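Local coordinates for cyclic di-GMP-binding protein XC_3703 (Xanthomonas campestris pv. campestris, PDB 5B7W), which binds the second messenger cyclic di-GMP, regulates virulence and biofilm formation and, without cyclic di-GMP, promotes binding of a LysR-type transcriptional regulator to its target genes, at residues E14-N17 and A18-A22. Residues are numbered along the deposited sequence; the frame is centred on the assembly and turned at random.
Sequences ELTN and AVDQA
Thr16 and Asp20, one helical turn apart, lie alongside each other with their ends heading in one direction. The methyl CG2 of Thr16 lies 3.5 Å from OD2 of Asp20, and the same carboxylate oxygen comes within 3.0 Å of the backbone O of Thr16. Neither oxygen is expected to have a proton to give, so the pair is not bonded; the carbonyl instead receives the amide N of Asp20 at 3.0 Å. With CG of Asp20 beside its own backbone N (chi1 -65°), the carboxylate is folded back along the helix over that carbonyl, an approach that would be expected to disfavour the charged form slightly, though solvent around this exposed residue should temper it. Gln21 takes a similar first torsion, but it is its methylene CG that lies 3.1 Å from the O of Asn17, and the extended chain carries the amide further away; its N donates to that oxygen at 2.8 Å. Val19 offers a methyl instead, CG2 reaching to 3.2 Å from the O of Leu15, whose bond from Val19 N is weak. Ala18 N to Glu14 O, 2.9 Å, completes this run of i to i+4 bonds, the pattern of a regular alpha-helix.

Beyond this shell, OG1 of Thr16 is occupied by the carbonyl of Lys12, one turn back, and the carboxylate of Glu14 forms a salt bridge through OE1 with Arg71. Asp11 accepts the backbone N-H of Glu14 near the helix start.

The turns belong to helix 12-26 of the RRM-like domain II, one of two helices packed on the same side of its four-stranded antiparallel sheet. Leu15 and Val19 rest on Ile47 of strand 46-51 and, with Ala22, on Leu41 or Phe39 of strand 38-42, whereas Ala18 and Gln21 face Leu68 and Arg67 of the companion helix 54-70.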
ATOM      1  N   GLU A  14      12.495   0.284  -2.513  1.00 27.00           N
ATOM      2  CA  GLU A  14      12.218   0.877  -1.209  1.00 35.82           C
ATOM      3  C   GLU A  14      11.447  -0.088  -0.319  1.00 31.59           C
ATOM      4  O   GLU A  14      11.640  -0.108   0.903  1.00 35.15           O
ATOM      5  CB  GLU A  14      11.452   2.190  -1.377  1.00 40.45           C
ATOM      6  CG  GLU A  14      12.218   3.279  -2.121  1.00 48.06           C
ATOM      7  CD  GLU A  14      13.296   3.948  -1.277  1.00 60.37           C
ATOM      8  OE1 GLU A  14      13.687   3.392  -0.229  1.00 60.68           O
ATOM      9  OE2 GLU A  14      13.753   5.043  -1.668  1.00 66.48           O
ATOM     10  N   LEU A  15      10.567  -0.899  -0.913  1.00 30.22           N
ATOM     11  CA  LEU A  15       9.906  -1.950  -0.147  1.00 33.61           C
ATOM     12  C   LEU A  15      10.924  -2.943   0.397  1.00 40.43           C
ATOM     13  O   LEU A  15      10.799  -3.412   1.535  1.00 34.47           O
ATOM     14  CB  LEU A  15       8.868  -2.660  -1.017  1.00 32.18           C
ATOM     15  CG  LEU A  15       8.137  -3.845  -0.381  1.00 40.29           C
ATOM     16  CD1 LEU A  15       7.454  -3.432   0.913  1.00 40.73           C
ATOM     17  CD2 LEU A  15       7.131  -4.441  -1.354  1.00 41.76           C
ATOM     18  N   THR A  16      11.945  -3.264  -0.399  1.00 32.70           N
ATOM     19  CA  THR A  16      13.006  -4.149   0.069  1.00 33.09           C
ATOM     20  C   THR A  16      13.859  -3.469   1.134  1.00 31.20           C
ATOM     21  O   THR A  16      14.234  -4.097   2.131  1.00 31.79           O
ATOM     22  CB  THR A  16      13.874  -4.595  -1.109  1.00 31.77           C
ATOM     23  OG1 THR A  16      13.059  -5.265  -2.078  1.00 35.66           O
ATOM     24  CG2 THR A  16      14.972  -5.539  -0.640  1.00 36.26           C
ATOM     25  N   ASN A  17      14.177  -2.187   0.939  1.00 34.32           N
ATOM     26  CA  ASN A  17      14.970  -1.461   1.925  1.00 43.30           C
ATOM     27  C   ASN A  17      14.257  -1.394   3.269  1.00 42.35           C
ATOM     28  O   ASN A  17      14.879  -1.594   4.320  1.00 34.65           O
ATOM     29  CB  ASN A  17      15.287  -0.054   1.418  1.00 49.02           C
ATOM     30  CG  ASN A  17      16.559  -0.002   0.596  1.00 58.59           C
ATOM     31  OD1 ASN A  17      17.017   1.074   0.210  1.00 63.76           O
ATOM     32  ND2 ASN A  17      17.138  -1.166   0.326  1.00 57.58           N
ATOM     33  N   ALA A  18      12.950  -1.120   3.256  1.00 37.36           N
ATOM     34  CA  ALA A  18      12.204  -1.009   4.506  1.00 31.88           C
ATOM     35  C   ALA A  18      12.216  -2.321   5.280  1.00 33.58           C
ATOM     36  O   ALA A  18      12.347  -2.325   6.510  1.00 31.26           O
ATOM     37  CB  ALA A  18      10.769  -0.564   4.223  1.00 24.93           C
ATOM     38  N   VAL A  19      12.084  -3.449   4.577  1.00 31.89           N
ATOM     39  CA  VAL A  19      12.121  -4.746   5.246  1.00 35.52           C
ATOM     40  C   VAL A  19      13.516  -5.024   5.793  1.00 37.28           C
ATOM     41  O   VAL A  19      13.668  -5.537   6.909  1.00 34.97           O
ATOM     42  CB  VAL A  19      11.655  -5.855   4.286  1.00 37.83           C
ATOM     43  CG1 VAL A  19      11.760  -7.219   4.957  1.00 35.60           C
ATOM     44  CG2 VAL A  19      10.229  -5.593   3.829  1.00 36.56           C
ATOM     45  N   ASP A  20      14.555  -4.691   5.023  1.00 34.26           N
ATOM     46  CA  ASP A  20      15.921  -4.875   5.504  1.00 37.11           C
ATOM     47  C   ASP A  20      16.195  -4.007   6.725  1.00 31.55           C
ATOM     48  O   ASP A  20      16.825  -4.459   7.688  1.00 35.70           O
ATOM     49  CB  ASP A  20      16.921  -4.560   4.391  1.00 44.79           C
ATOM     50  CG  ASP A  20      16.817  -5.520   3.225  1.00 53.24           C
ATOM     51  OD1 ASP A  20      16.495  -6.704   3.456  1.00 53.84           O
ATOM     52  OD2 ASP A  20      17.059  -5.090   2.077  1.00 58.57           O
ATOM     53  N   GLN A  21      15.731  -2.756   6.704  1.00 28.80           N
ATOM     54  CA  GLN A  21      15.928  -1.884   7.856  1.00 30.98           C
ATOM     55  C   GLN A  21      15.115  -2.353   9.056  1.00 30.14           C
ATOM     56  O   GLN A  21      15.539  -2.156  10.201  1.00 37.52           O
ATOM     57  CB  GLN A  21      15.569  -0.440   7.495  1.00 36.31           C
ATOM     58  CG  GLN A  21      16.447   0.158   6.405  1.00 34.11           C
ATOM     59  CD  GLN A  21      15.984   1.533   5.958  1.00 49.19           C
ATOM     60  OE1 GLN A  21      15.065   2.113   6.540  1.00 52.91           O
ATOM     61  NE2 GLN A  21      16.614   2.058   4.912  1.00 58.38           N
ATOM     62  N   ALA A  22      13.957  -2.974   8.819  1.00 28.16           N
ATOM     63  CA  ALA A  22      13.166  -3.505   9.925  1.00 29.56           C
ATOM     64  C   ALA A  22      13.868  -4.683  10.590  1.00 27.16           C
ATOM     65  O   ALA A  22      13.851  -4.810  11.819  1.00 33.19           O
ATOM     66  CB  ALA A  22      11.777  -3.911   9.435  1.00 25.97           C
TER